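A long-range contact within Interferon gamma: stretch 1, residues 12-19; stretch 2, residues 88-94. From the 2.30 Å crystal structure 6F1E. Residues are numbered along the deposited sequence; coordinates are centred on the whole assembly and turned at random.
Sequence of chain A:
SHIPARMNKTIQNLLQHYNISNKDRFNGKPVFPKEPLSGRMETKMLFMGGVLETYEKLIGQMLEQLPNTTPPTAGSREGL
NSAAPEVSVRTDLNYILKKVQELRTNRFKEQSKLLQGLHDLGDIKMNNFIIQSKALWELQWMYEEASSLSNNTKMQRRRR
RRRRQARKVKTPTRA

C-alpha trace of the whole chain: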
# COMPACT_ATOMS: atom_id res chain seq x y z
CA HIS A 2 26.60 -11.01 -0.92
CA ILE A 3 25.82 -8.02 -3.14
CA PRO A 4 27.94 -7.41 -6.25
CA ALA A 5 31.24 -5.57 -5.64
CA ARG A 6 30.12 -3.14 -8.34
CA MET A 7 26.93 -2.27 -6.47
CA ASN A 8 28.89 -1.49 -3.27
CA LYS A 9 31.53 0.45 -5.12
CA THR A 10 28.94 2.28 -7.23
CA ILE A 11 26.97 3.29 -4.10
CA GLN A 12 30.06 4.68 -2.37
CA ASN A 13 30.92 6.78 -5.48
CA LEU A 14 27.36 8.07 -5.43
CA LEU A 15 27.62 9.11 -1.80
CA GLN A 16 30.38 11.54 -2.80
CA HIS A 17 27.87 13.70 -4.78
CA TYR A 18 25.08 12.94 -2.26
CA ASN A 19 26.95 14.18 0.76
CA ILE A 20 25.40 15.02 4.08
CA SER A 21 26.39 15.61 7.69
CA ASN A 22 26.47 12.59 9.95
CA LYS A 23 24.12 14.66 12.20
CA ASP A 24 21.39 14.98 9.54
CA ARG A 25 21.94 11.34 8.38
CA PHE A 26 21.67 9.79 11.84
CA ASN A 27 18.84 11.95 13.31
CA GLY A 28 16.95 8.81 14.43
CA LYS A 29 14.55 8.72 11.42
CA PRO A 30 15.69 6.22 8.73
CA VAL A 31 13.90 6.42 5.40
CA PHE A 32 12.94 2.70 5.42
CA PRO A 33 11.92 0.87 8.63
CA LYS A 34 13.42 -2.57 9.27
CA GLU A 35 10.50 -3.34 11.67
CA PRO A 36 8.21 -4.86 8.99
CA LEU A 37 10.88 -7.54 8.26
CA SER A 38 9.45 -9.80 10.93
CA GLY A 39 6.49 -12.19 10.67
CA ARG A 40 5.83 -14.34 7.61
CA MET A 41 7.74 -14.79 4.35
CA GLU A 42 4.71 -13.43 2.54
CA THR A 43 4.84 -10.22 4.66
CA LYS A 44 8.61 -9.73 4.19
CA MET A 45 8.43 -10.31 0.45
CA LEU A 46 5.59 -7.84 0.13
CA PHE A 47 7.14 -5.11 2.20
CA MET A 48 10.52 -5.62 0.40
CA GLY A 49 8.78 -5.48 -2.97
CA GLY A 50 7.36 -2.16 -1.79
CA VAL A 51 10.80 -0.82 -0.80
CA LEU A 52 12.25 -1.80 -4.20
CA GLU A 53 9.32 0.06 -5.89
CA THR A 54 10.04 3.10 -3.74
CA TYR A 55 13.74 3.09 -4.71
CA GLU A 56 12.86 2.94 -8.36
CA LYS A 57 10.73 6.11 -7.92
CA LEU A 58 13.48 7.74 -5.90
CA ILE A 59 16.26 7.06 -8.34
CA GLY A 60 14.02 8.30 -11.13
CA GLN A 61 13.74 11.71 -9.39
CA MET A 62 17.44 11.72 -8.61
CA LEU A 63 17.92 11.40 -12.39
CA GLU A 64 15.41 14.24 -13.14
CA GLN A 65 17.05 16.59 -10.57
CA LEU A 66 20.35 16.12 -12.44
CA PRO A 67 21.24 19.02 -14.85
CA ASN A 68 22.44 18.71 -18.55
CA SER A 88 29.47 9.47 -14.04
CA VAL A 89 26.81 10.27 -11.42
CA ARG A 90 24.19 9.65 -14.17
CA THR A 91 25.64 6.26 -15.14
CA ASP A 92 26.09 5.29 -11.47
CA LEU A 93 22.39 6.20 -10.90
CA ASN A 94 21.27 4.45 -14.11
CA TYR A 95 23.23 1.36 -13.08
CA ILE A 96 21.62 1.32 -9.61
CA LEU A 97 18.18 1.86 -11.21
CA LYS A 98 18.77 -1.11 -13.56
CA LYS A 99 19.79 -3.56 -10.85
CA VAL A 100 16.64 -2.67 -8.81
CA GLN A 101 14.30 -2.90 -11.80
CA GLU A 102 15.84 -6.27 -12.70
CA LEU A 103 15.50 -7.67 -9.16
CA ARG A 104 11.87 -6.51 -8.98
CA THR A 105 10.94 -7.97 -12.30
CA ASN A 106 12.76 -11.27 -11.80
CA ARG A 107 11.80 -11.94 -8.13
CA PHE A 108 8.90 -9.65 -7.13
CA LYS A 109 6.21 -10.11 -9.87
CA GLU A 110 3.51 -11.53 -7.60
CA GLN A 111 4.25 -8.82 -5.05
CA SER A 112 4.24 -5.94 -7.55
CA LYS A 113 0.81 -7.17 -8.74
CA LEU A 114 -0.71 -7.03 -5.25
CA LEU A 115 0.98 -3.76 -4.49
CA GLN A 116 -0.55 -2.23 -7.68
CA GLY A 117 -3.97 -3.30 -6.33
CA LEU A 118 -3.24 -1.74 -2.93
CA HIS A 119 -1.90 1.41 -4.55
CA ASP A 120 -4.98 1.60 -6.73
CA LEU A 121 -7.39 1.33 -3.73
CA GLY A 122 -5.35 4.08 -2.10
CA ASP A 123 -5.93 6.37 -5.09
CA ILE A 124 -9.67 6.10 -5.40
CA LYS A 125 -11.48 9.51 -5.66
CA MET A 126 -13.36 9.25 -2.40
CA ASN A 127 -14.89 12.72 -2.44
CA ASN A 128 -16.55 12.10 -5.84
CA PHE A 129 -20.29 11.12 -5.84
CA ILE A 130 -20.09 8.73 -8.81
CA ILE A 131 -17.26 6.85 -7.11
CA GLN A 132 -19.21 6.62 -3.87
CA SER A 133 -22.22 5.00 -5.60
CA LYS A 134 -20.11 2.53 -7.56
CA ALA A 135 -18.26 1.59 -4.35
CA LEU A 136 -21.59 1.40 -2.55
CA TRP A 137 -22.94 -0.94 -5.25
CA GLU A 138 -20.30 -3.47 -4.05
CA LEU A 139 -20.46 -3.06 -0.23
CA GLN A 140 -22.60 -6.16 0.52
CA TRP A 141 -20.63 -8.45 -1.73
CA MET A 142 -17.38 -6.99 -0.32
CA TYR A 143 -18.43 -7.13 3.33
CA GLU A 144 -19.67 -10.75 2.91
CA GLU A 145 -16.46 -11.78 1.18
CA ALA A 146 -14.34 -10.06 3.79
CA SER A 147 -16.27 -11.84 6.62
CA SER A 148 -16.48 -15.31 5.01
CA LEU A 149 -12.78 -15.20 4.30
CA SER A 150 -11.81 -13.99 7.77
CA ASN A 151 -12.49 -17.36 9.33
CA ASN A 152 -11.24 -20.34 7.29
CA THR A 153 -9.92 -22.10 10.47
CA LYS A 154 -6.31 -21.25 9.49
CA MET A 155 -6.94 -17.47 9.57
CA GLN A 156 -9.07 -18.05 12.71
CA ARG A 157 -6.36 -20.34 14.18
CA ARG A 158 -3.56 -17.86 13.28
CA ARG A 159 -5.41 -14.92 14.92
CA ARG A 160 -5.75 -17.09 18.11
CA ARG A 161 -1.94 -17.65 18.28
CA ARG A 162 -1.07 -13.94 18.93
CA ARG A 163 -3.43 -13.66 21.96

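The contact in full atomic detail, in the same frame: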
# COMPACT_ATOMS: atom_id res chain seq x y z
N GLN A 12 29.05 3.80 -2.97
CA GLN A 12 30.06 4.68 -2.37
C GLN A 12 30.38 5.88 -3.27
O GLN A 12 30.30 7.01 -2.80
CB GLN A 12 31.34 3.91 -2.02
CG GLN A 12 31.15 2.71 -1.08
CD GLN A 12 30.16 2.97 0.05
OE1 GLN A 12 29.13 2.28 0.14
NE2 GLN A 12 30.46 3.97 0.91
N ASN A 13 30.64 5.66 -4.56
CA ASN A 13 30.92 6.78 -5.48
C ASN A 13 29.75 7.74 -5.46
O ASN A 13 29.93 8.95 -5.44
CB ASN A 13 31.14 6.35 -6.95
CG ASN A 13 32.28 5.34 -7.13
OD1 ASN A 13 32.85 4.81 -6.17
ND2 ASN A 13 32.58 5.05 -8.40
N LEU A 14 28.54 7.20 -5.48
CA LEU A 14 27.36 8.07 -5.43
C LEU A 14 27.27 8.96 -4.19
O LEU A 14 26.84 10.14 -4.26
CB LEU A 14 26.09 7.24 -5.57
CG LEU A 14 25.89 6.89 -7.03
CD1 LEU A 14 25.08 5.61 -7.09
CD2 LEU A 14 25.21 8.04 -7.79
N LEU A 15 27.69 8.39 -3.06
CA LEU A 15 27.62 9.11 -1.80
C LEU A 15 28.54 10.33 -1.76
O LEU A 15 28.29 11.27 -1.02
CB LEU A 15 27.87 8.15 -0.63
CG LEU A 15 26.69 7.19 -0.37
CD1 LEU A 15 27.13 5.98 0.44
CD2 LEU A 15 25.52 7.93 0.28
N GLN A 16 29.59 10.32 -2.59
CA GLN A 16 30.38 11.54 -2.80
C GLN A 16 29.54 12.75 -3.27
O GLN A 16 29.63 13.81 -2.68
CB GLN A 16 31.58 11.29 -3.75
CG GLN A 16 32.92 11.02 -3.04
CD GLN A 16 32.98 9.67 -2.34
OE1 GLN A 16 33.36 8.67 -2.94
NE2 GLN A 16 32.63 9.65 -1.05
N HIS A 17 28.72 12.60 -4.31
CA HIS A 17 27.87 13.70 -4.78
C HIS A 17 26.74 13.95 -3.79
O HIS A 17 26.27 15.07 -3.68
CB HIS A 17 27.28 13.40 -6.18
CG HIS A 17 26.30 14.43 -6.70
ND1 HIS A 17 26.68 15.45 -7.56
CD2 HIS A 17 24.96 14.57 -6.53
CE1 HIS A 17 25.62 16.18 -7.86
NE2 HIS A 17 24.56 15.67 -7.26
N TYR A 18 26.28 12.88 -3.12
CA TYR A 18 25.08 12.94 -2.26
C TYR A 18 25.55 12.93 -0.82
O TYR A 18 25.42 11.93 -0.11
CB TYR A 18 24.14 11.79 -2.58
CG TYR A 18 23.40 11.98 -3.88
CD1 TYR A 18 22.40 12.95 -3.99
CD2 TYR A 18 23.72 11.23 -5.03
CE1 TYR A 18 21.71 13.16 -5.17
CE2 TYR A 18 23.02 11.45 -6.23
CZ TYR A 18 22.02 12.41 -6.29
OH TYR A 18 21.30 12.67 -7.43
N ASN A 19 26.11 14.06 -0.42
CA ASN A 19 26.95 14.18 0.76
C ASN A 19 26.16 14.90 1.80
O ASN A 19 25.60 15.96 1.51
CB ASN A 19 28.19 15.02 0.46
CG ASN A 19 29.34 14.68 1.36
OD1 ASN A 19 29.23 14.77 2.59
ND2 ASN A 19 30.45 14.24 0.76
N SER A 88 29.63 10.89 -14.36
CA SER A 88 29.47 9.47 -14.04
C SER A 88 28.51 9.25 -12.86
O SER A 88 28.30 8.11 -12.41
CB SER A 88 30.83 8.79 -13.76
OG SER A 88 31.23 8.94 -12.40
N VAL A 89 27.95 10.34 -12.34
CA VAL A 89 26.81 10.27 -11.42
C VAL A 89 25.64 9.61 -12.15
O VAL A 89 25.09 8.60 -11.67
CB VAL A 89 26.49 11.67 -10.84
CG1 VAL A 89 25.04 11.83 -10.43
CG2 VAL A 89 27.43 11.94 -9.68
N ARG A 90 25.30 10.15 -13.33
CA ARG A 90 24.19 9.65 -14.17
C ARG A 90 24.28 8.15 -14.55
O ARG A 90 23.28 7.44 -14.61
CB ARG A 90 24.08 10.49 -15.44
CG ARG A 90 22.88 10.12 -16.30
CD ARG A 90 22.55 11.16 -17.36
NE ARG A 90 21.15 11.60 -17.27
CZ ARG A 90 20.74 12.82 -16.91
NH1 ARG A 90 19.42 13.07 -16.88
NH2 ARG A 90 21.60 13.81 -16.60
N THR A 91 25.48 7.67 -14.82
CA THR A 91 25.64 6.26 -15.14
C THR A 91 25.62 5.42 -13.85
O THR A 91 25.11 4.30 -13.86
CB THR A 91 26.89 5.96 -16.03
OG1 THR A 91 27.93 6.87 -15.71
CG2 THR A 91 26.55 6.17 -17.51
N ASP A 92 26.16 5.96 -12.76
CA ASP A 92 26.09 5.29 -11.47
C ASP A 92 24.61 5.19 -11.05
O ASP A 92 24.18 4.13 -10.63
CB ASP A 92 26.94 5.98 -10.40
CG ASP A 92 28.44 5.61 -10.48
OD1 ASP A 92 28.78 4.56 -11.08
OD2 ASP A 92 29.26 6.37 -9.91
N LEU A 93 23.83 6.27 -11.21
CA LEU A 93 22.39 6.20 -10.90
C LEU A 93 21.71 5.18 -11.83
O LEU A 93 21.03 4.27 -11.36
CB LEU A 93 21.69 7.57 -11.04
CG LEU A 93 21.97 8.73 -10.06
CD1 LEU A 93 21.08 9.94 -10.34
CD2 LEU A 93 21.77 8.29 -8.62
N ASN A 94 21.92 5.33 -13.14
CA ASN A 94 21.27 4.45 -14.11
C ASN A 94 21.64 3.02 -13.82
O ASN A 94 20.79 2.16 -13.88
CB ASN A 94 21.54 4.87 -15.57
CG ASN A 94 20.63 6.04 -16.02
OD1 ASN A 94 21.10 7.05 -16.53
ND2 ASN A 94 19.31 5.89 -15.84

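Two helical segments of interferon gamma, at least 72 residues apart in sequence, pack here at a steep angle. Their N-to-C directions differ by 129°, and the axes approach to 9.9 Å. No hydrogen bond crosses the contact. It rests on side-chain packing, which buries 327 Å² in all.

Leu14 is the centre. Its CA-to-CB bond points sideways, but its m, t conformation (chi1 -79°, chi2 154°) brings the end of the side chain nearer to the second helix. Leu14 CD2 lies 3.5 Å from Leu93 CD2. Leu14 CG lies 3.6 Å from Asp92 CB, and Leu14 CD2 lies 3.9 Å from Val89 O. That carbonyl is already engaged within its own helix, accepting from Leu93 N at 2.7 Å. Leu14 therefore packs against one face of the second helix, formed by Val89, Asp92 and Leu93, at positions i, i+3 and i+4.

Leu93 answers in kind. It also starts sideways and is also m, t (chi1 -69°, chi2 -176°), and its end likewise comes nearer to the partner. Its CD2 meets Leu14 and lies 4.2 Å from CE2 of Tyr18, approaching that ring obliquely. The CA-to-CB bond of Tyr18 points toward the second helix, and chi1 is m. Its OH is 4.0 Å from CD1 of Leu93, a packing contact. The Tyr18 backbone is held by N to Leu14 O, 3.0 Å.

The CA-to-CB bond of Val89 points toward the first helix, and chi1 is t. Its CG2 lies 3.8 Å from CB of His17. The His17 side chain is also t (175°), and CG2 sits oblique to its ring.

At the exposed margin, Asn13 CB lies 3.5 Å from OD2 of Asp92. Asp92 is m, and the same OD2 is 3.2 Å from Ser88 O. Both are acceptors, so this is not a hydrogen bond. Ser88 O instead accepts from Asp92 N, at 3.1 Å.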